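Local coordinates for G-protein interacting protein 1 (Dictyostelium discoideum, PDB 5Z1N) that probably binds heterotrimeric G proteins through their beta/gamma subunits and, in this C-terminal TNFAIP8-like domain, holds phospholipid between its helices, at residues K64-R67 and A68-G72; I94-K97 and A98-L102. All coordinates share one frame; numbering follows the deposited sequence.

Contact 1: K64-R67 and A68-G72; sequences KVDR and ALRDG. With PEF (di-palmitoyl-3-sn-phosphatidylethanolamine), chain B.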
loop_
_atom_site.group_PDB
_atom_site.type_symbol
_atom_site.label_atom_id
_atom_site.label_comp_id
_atom_site.label_asym_id
_atom_site.label_seq_id
_atom_site.Cartn_x
_atom_site.Cartn_y
_atom_site.Cartn_z
ATOM N N LYS A 64 12.945 -3.881 7.514
ATOM C CA LYS A 64 12.531 -4.841 6.495
ATOM C C LYS A 64 11.281 -4.372 5.759
ATOM O O LYS A 64 11.220 -4.414 4.526
ATOM C CB LYS A 64 12.283 -6.210 7.131
ATOM C CG LYS A 64 13.448 -6.779 7.922
ATOM C CD LYS A 64 13.181 -8.239 8.270
ATOM C CE LYS A 64 14.291 -8.841 9.115
ATOM N NZ LYS A 64 14.271 -10.335 9.058
ATOM N N VAL A 65 10.264 -3.934 6.501
ATOM C CA VAL A 65 9.049 -3.456 5.848
ATOM C C VAL A 65 9.354 -2.197 5.051
ATOM O O VAL A 65 9.014 -2.090 3.864
ATOM C CB VAL A 65 7.932 -3.221 6.882
ATOM C CG1 VAL A 65 6.618 -2.902 6.182
ATOM C CG2 VAL A 65 7.768 -4.439 7.775
ATOM N N ASP A 66 10.063 -1.254 5.678
ATOM C CA ASP A 66 10.359 0.023 5.043
ATOM C C ASP A 66 10.967 -0.191 3.665
ATOM O O ASP A 66 10.388 0.198 2.639
ATOM C CB ASP A 66 11.298 0.831 5.942
ATOM C CG ASP A 66 11.878 2.039 5.244
ATOM O OD1 ASP A 66 11.141 3.025 5.060
ATOM O OD2 ASP A 66 13.073 2.004 4.887
ATOM N N ARG A 67 12.113 -0.873 3.630
ATOM C CA ARG A 67 12.785 -1.142 2.364
ATOM C C ARG A 67 11.826 -1.766 1.359
ATOM O O ARG A 67 11.708 -1.295 0.220
ATOM C CB ARG A 67 13.992 -2.052 2.596
ATOM C CG ARG A 67 15.255 -1.309 2.995
ATOM C CD ARG A 67 16.468 -2.229 2.989
ATOM N NE ARG A 67 16.734 -2.793 4.309
ATOM C CZ ARG A 67 17.431 -2.177 5.259
ATOM N NH1 ARG A 67 17.623 -2.766 6.430
ATOM N NH2 ARG A 67 17.934 -0.969 5.038
ATOM N N ALA A 68 11.101 -2.808 1.781
ATOM C CA ALA A 68 10.208 -3.485 0.850
ATOM C C ALA A 68 9.210 -2.498 0.266
ATOM O O ALA A 68 9.073 -2.384 -0.960
ATOM C CB ALA A 68 9.491 -4.642 1.545
ATOM N N LEU A 69 8.566 -1.716 1.135
ATOM C CA LEU A 69 7.580 -0.758 0.655
ATOM C C LEU A 69 8.214 0.187 -0.349
ATOM O O LEU A 69 7.680 0.399 -1.444
ATOM C CB LEU A 69 6.981 0.016 1.829
ATOM C CG LEU A 69 6.013 -0.765 2.718
ATOM C CD1 LEU A 69 5.590 0.088 3.901
ATOM C CD2 LEU A 69 4.800 -1.224 1.921
ATOM N N ARG A 70 9.403 0.699 -0.024
ATOM C CA ARG A 70 10.021 1.662 -0.922
ATOM C C ARG A 70 10.329 1.011 -2.260
ATOM O O ARG A 70 10.018 1.578 -3.316
ATOM C CB ARG A 70 11.263 2.266 -0.264
ATOM C CG ARG A 70 10.875 3.207 0.878
ATOM C CD ARG A 70 12.017 4.065 1.367
ATOM N NE ARG A 70 12.966 3.315 2.182
ATOM C CZ ARG A 70 14.249 3.162 1.874
ATOM N NH1 ARG A 70 14.737 3.712 0.770
ATOM N NH2 ARG A 70 15.046 2.466 2.672
ATOM N N ASP A 71 10.827 -0.234 -2.232
ATOM C CA ASP A 71 11.025 -0.965 -3.478
ATOM C C ASP A 71 9.733 -0.995 -4.274
ATOM O O ASP A 71 9.695 -0.590 -5.443
ATOM C CB ASP A 71 11.509 -2.388 -3.196
ATOM C CG ASP A 71 12.998 -2.463 -2.952
ATOM O OD1 ASP A 71 13.438 -3.447 -2.325
ATOM O OD2 ASP A 71 13.727 -1.541 -3.380
ATOM N N GLY A 72 8.643 -1.411 -3.620
ATOM C CA GLY A 72 7.359 -1.438 -4.293
ATOM C C GLY A 72 7.025 -0.097 -4.902
ATOM O O GLY A 72 6.770 0.006 -6.108
HETATM C C2 PEF B . 1.993 8.877 8.307
HETATM C C1 PEF B . 3.109 8.631 9.315
HETATM N N PEF B . 8.539 11.027 9.452
HETATM C C3 PEF B . 2.217 10.163 7.528
HETATM C C4 PEF B . 7.051 9.251 10.152
HETATM C C5 PEF B . 8.436 9.863 10.307
HETATM C C10 PEF B . 0.670 7.369 7.012
HETATM C C11 PEF B . 0.501 6.076 6.256
HETATM C C12 PEF B . -0.294 6.265 4.968
HETATM C C13 PEF B . -0.136 5.003 4.127
HETATM C C14 PEF B . -1.008 4.985 2.877
HETATM C C15 PEF B . -0.515 3.878 1.950
HETATM C C16 PEF B . -1.405 3.711 0.727
HETATM C C17 PEF B . -0.710 2.901 -0.364
HETATM C C18 PEF B . -0.032 1.652 0.190
HETATM C C19 PEF B . -0.150 0.480 -0.780
HETATM C C20 PEF B . 0.284 0.852 -2.195
HETATM C C21 PEF B . -0.783 0.446 -3.204
HETATM C C22 PEF B . -0.434 0.922 -4.609
HETATM C C23 PEF B . -1.652 0.865 -5.527
HETATM C C24 PEF B . -1.270 1.223 -6.957
HETATM C C25 PEF B . -2.492 1.342 -7.840
HETATM C C30 PEF B . 2.861 9.645 5.196
HETATM C C31 PEF B . 3.916 9.399 4.144
HETATM C C32 PEF B . 4.023 7.906 3.857
HETATM C C33 PEF B . 4.650 7.157 5.026
HETATM C C34 PEF B . 4.168 5.712 5.060
HETATM C C35 PEF B . 4.937 4.896 6.094
HETATM C C36 PEF B . 4.127 3.692 6.563
HETATM C C37 PEF B . 5.008 2.630 7.214
HETATM C C38 PEF B . 4.157 1.529 7.841
HETATM C C39 PEF B . 4.579 0.148 7.349
HETATM C C40 PEF B . 3.763 -0.964 8.001
HETATM C C41 PEF B . 2.273 -0.834 7.701
HETATM C C42 PEF B . 1.971 -0.972 6.212
HETATM C C43 PEF B . 0.467 -1.035 5.971
HETATM C C44 PEF B . 0.140 -1.133 4.487
HETATM C C45 PEF B . -1.333 -1.419 4.282
HETATM O O4 PEF B . -0.285 8.059 7.320
HETATM O O5 PEF B . 1.674 9.600 4.914
HETATM O O2 PEF B . 2.006 7.799 7.381
HETATM O O3 PEF B . 3.242 9.916 6.570
HETATM O O1P PEF B . 4.303 11.038 11.929
HETATM O O2P PEF B . 4.857 8.499 11.521
HETATM O O3P PEF B . 3.650 9.868 9.760
HETATM O O4P PEF B . 6.052 10.264 10.257
HETATM P P PEF B . 4.677 9.902 11.001
HETATM O O HOH W 1 14.417 -0.423 -0.930
#

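Contact 2: I94-K97 and A98-L102; sequences ILEK and ASTAL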
loop_
_atom_site.group_PDB
_atom_site.type_symbol
_atom_site.label_atom_id
_atom_site.label_comp_id
_atom_site.label_asym_id
_atom_site.label_seq_id
_atom_site.Cartn_x
_atom_site.Cartn_y
_atom_site.Cartn_z
ATOM N N ILE A 94 7.955 -4.819 -15.045
ATOM C CA ILE A 94 8.091 -3.843 -13.968
ATOM C C ILE A 94 7.054 -4.099 -12.885
ATOM O O ILE A 94 7.375 -4.162 -11.690
ATOM C CB ILE A 94 7.974 -2.407 -14.511
ATOM C CG1 ILE A 94 9.018 -2.139 -15.597
ATOM C CG2 ILE A 94 8.113 -1.406 -13.374
ATOM C CD1 ILE A 94 8.889 -0.763 -16.239
ATOM N N LEU A 95 5.792 -4.263 -13.290
ATOM C CA LEU A 95 4.718 -4.346 -12.309
ATOM C C LEU A 95 4.884 -5.577 -11.432
ATOM O O LEU A 95 4.654 -5.523 -10.215
ATOM C CB LEU A 95 3.362 -4.353 -13.019
ATOM C CG LEU A 95 2.939 -3.022 -13.654
ATOM C CD1 LEU A 95 1.640 -3.180 -14.432
ATOM C CD2 LEU A 95 2.791 -1.946 -12.587
ATOM N N GLU A 96 5.316 -6.689 -12.031
ATOM C CA GLU A 96 5.588 -7.890 -11.254
ATOM C C GLU A 96 6.549 -7.593 -10.116
ATOM O O GLU A 96 6.311 -8.002 -8.973
ATOM C CB GLU A 96 6.151 -8.987 -12.156
ATOM C CG GLU A 96 6.241 -10.343 -11.489
ATOM C CD GLU A 96 6.313 -11.476 -12.488
ATOM O OE1 GLU A 96 6.629 -11.206 -13.669
ATOM O OE2 GLU A 96 6.050 -12.633 -12.094
ATOM N N LYS A 97 7.624 -6.848 -10.397
ATOM C CA LYS A 97 8.573 -6.534 -9.338
ATOM C C LYS A 97 7.890 -5.760 -8.223
ATOM O O LYS A 97 8.050 -6.094 -7.040
ATOM C CB LYS A 97 9.765 -5.763 -9.903
ATOM C CG LYS A 97 10.685 -6.644 -10.732
ATOM C CD LYS A 97 11.982 -5.946 -11.096
ATOM C CE LYS A 97 12.931 -6.909 -11.800
ATOM N NZ LYS A 97 14.297 -6.334 -11.938
ATOM N N ALA A 98 7.063 -4.770 -8.584
ATOM C CA ALA A 98 6.271 -4.077 -7.574
ATOM C C ALA A 98 5.490 -5.080 -6.740
ATOM O O ALA A 98 5.582 -5.090 -5.503
ATOM C CB ALA A 98 5.326 -3.072 -8.236
ATOM N N SER A 99 4.770 -5.981 -7.413
ATOM C CA SER A 99 3.966 -6.961 -6.694
ATOM C C SER A 99 4.847 -7.783 -5.770
ATOM O O SER A 99 4.548 -7.939 -4.578
ATOM C CB SER A 99 3.221 -7.858 -7.684
ATOM O OG SER A 99 2.295 -8.698 -7.011
ATOM N N THR A 100 5.992 -8.241 -6.286
ATOM C CA THR A 100 6.864 -9.065 -5.464
ATOM C C THR A 100 7.363 -8.271 -4.270
ATOM O O THR A 100 7.349 -8.769 -3.136
ATOM C CB THR A 100 8.021 -9.603 -6.301
ATOM O OG1 THR A 100 7.500 -10.502 -7.288
ATOM C CG2 THR A 100 9.012 -10.352 -5.428
ATOM N N ALA A 101 7.716 -7.000 -4.491
ATOM C CA ALA A 101 8.171 -6.180 -3.376
ATOM C C ALA A 101 7.089 -6.089 -2.313
ATOM O O ALA A 101 7.360 -6.266 -1.117
ATOM C CB ALA A 101 8.572 -4.788 -3.864
ATOM N N LEU A 102 5.838 -5.892 -2.736
ATOM C CA LEU A 102 4.794 -5.755 -1.736
ATOM C C LEU A 102 4.561 -7.078 -1.018
ATOM O O LEU A 102 4.297 -7.083 0.192
ATOM C CB LEU A 102 3.520 -5.209 -2.380
ATOM C CG LEU A 102 3.710 -3.744 -2.814
ATOM C CD1 LEU A 102 2.483 -3.188 -3.535
ATOM C CD2 LEU A 102 4.077 -2.865 -1.626
#

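Contact 1: K64-R67 and A68-G72
Val65 and Leu69, Asp66 and Arg70, and Arg67 and Asp71 are joined in turn by alpha-helical backbone bonds, the first with Leu69 N 2.8 Å from Val65 O. All lie on one continuous piece of helix 59-81. On the lipid side, Val65 and Leu69 lie side by side and point the same way. Val65 CG1, placed anti to the backbone N (chi1 -173°), packs against Leu69 CD1 at 3.9 Å. Both methyls also touch one acyl chain of the phosphatidylethanolamine, with Leu69 CD1 3.6 Å from PEF C39. One turn apart, Asp66 and Arg70 form a salt bridge. Arg70 approaches side-on with NE and NH2, each 3.0 Å from Asp66 OD2. OD2 lies near the guanidinium plane, while the carboxylate is turned 35° from that plane. Both nitrogens reach OD2 from the same face of the carboxylate. Asp66 OD1 takes a hydrogen bond from Leu166 N, and Arg70 NH1 gives one to Thr162 O. The pair therefore ties the helix to the C-terminal segment. A leucine in place of Arg70 would probably leave the buried Asp66 carboxylate without its charged mate and Thr162 O without this donor. The arrangement is an i to i+4 salt bridge on an amphipathic helix whose apolar face lines the phospholipid pocket of the TNFAIP8-like domain.

Contact 2: I94-K97 and A98-L102
Glu96 and Thr100 meet in a local contact within a single helix, made mostly by backbone atoms one turn apart. It sits on helix 92-113, which packs against helices 59-81 and 135-144. Four successive i to i+4 bonds run through it. Ser99 N is 2.8 Å from Leu95 O, and Thr100 N is 2.7 Å from Glu96 O. Ala101 N is also 2.7 Å from Lys97 O, whereas Ala98 N stands further from Ile94 O, at 3.2 Å. Small side chains lie close over the preceding turn. The methyl of Ala98 comes within 3.2 Å of Leu95 O, and CB of Ser99 rests 3.4 Å from Glu96 O. Thr100 OG1 is set beside its own backbone N (chi1 -66°), which brings it 3.2 Å from Glu96 O, where any hydrogen bond would be weak and is not certain. Ser99 OG is turned the other way, anti to its N (chi1 -172°), and is hydrogen-bonded with Gly133 O. Leu95 and Ala98 both touch Phe138, and Ala98 also touches His75. Lys97 touches His75 as well. Little side-chain bonding joins the two turns, so their cohesion comes chiefly from the main chain, and the short side chain of Ala98 probably lets His75 and Phe138 come close.

Overall arrangement
Contact 1 and contact 2 are single-helix contacts on helices 59-81 and 92-113, which follow each other in the chain and pack together. Their centres are about 11 Å apart. They touch directly: Gly72 N lies 3.4 Å from Ala101 CB, and the leucines Leu69 and Leu102 meet through their CD2 methyls. Each contact is partly buried, with one side inward and another at the surface. Contact 1 reaches the lipid itself and adds a charged pair tied to the C-terminal segment. Contact 2 has no salt bridge or apolar side-chain pair between its two turns, relies on main-chain bonds, and presents leucine and alanine to helix 135-144. Small residues meet at the helix interface, while the ionic chemistry belongs to contact 1.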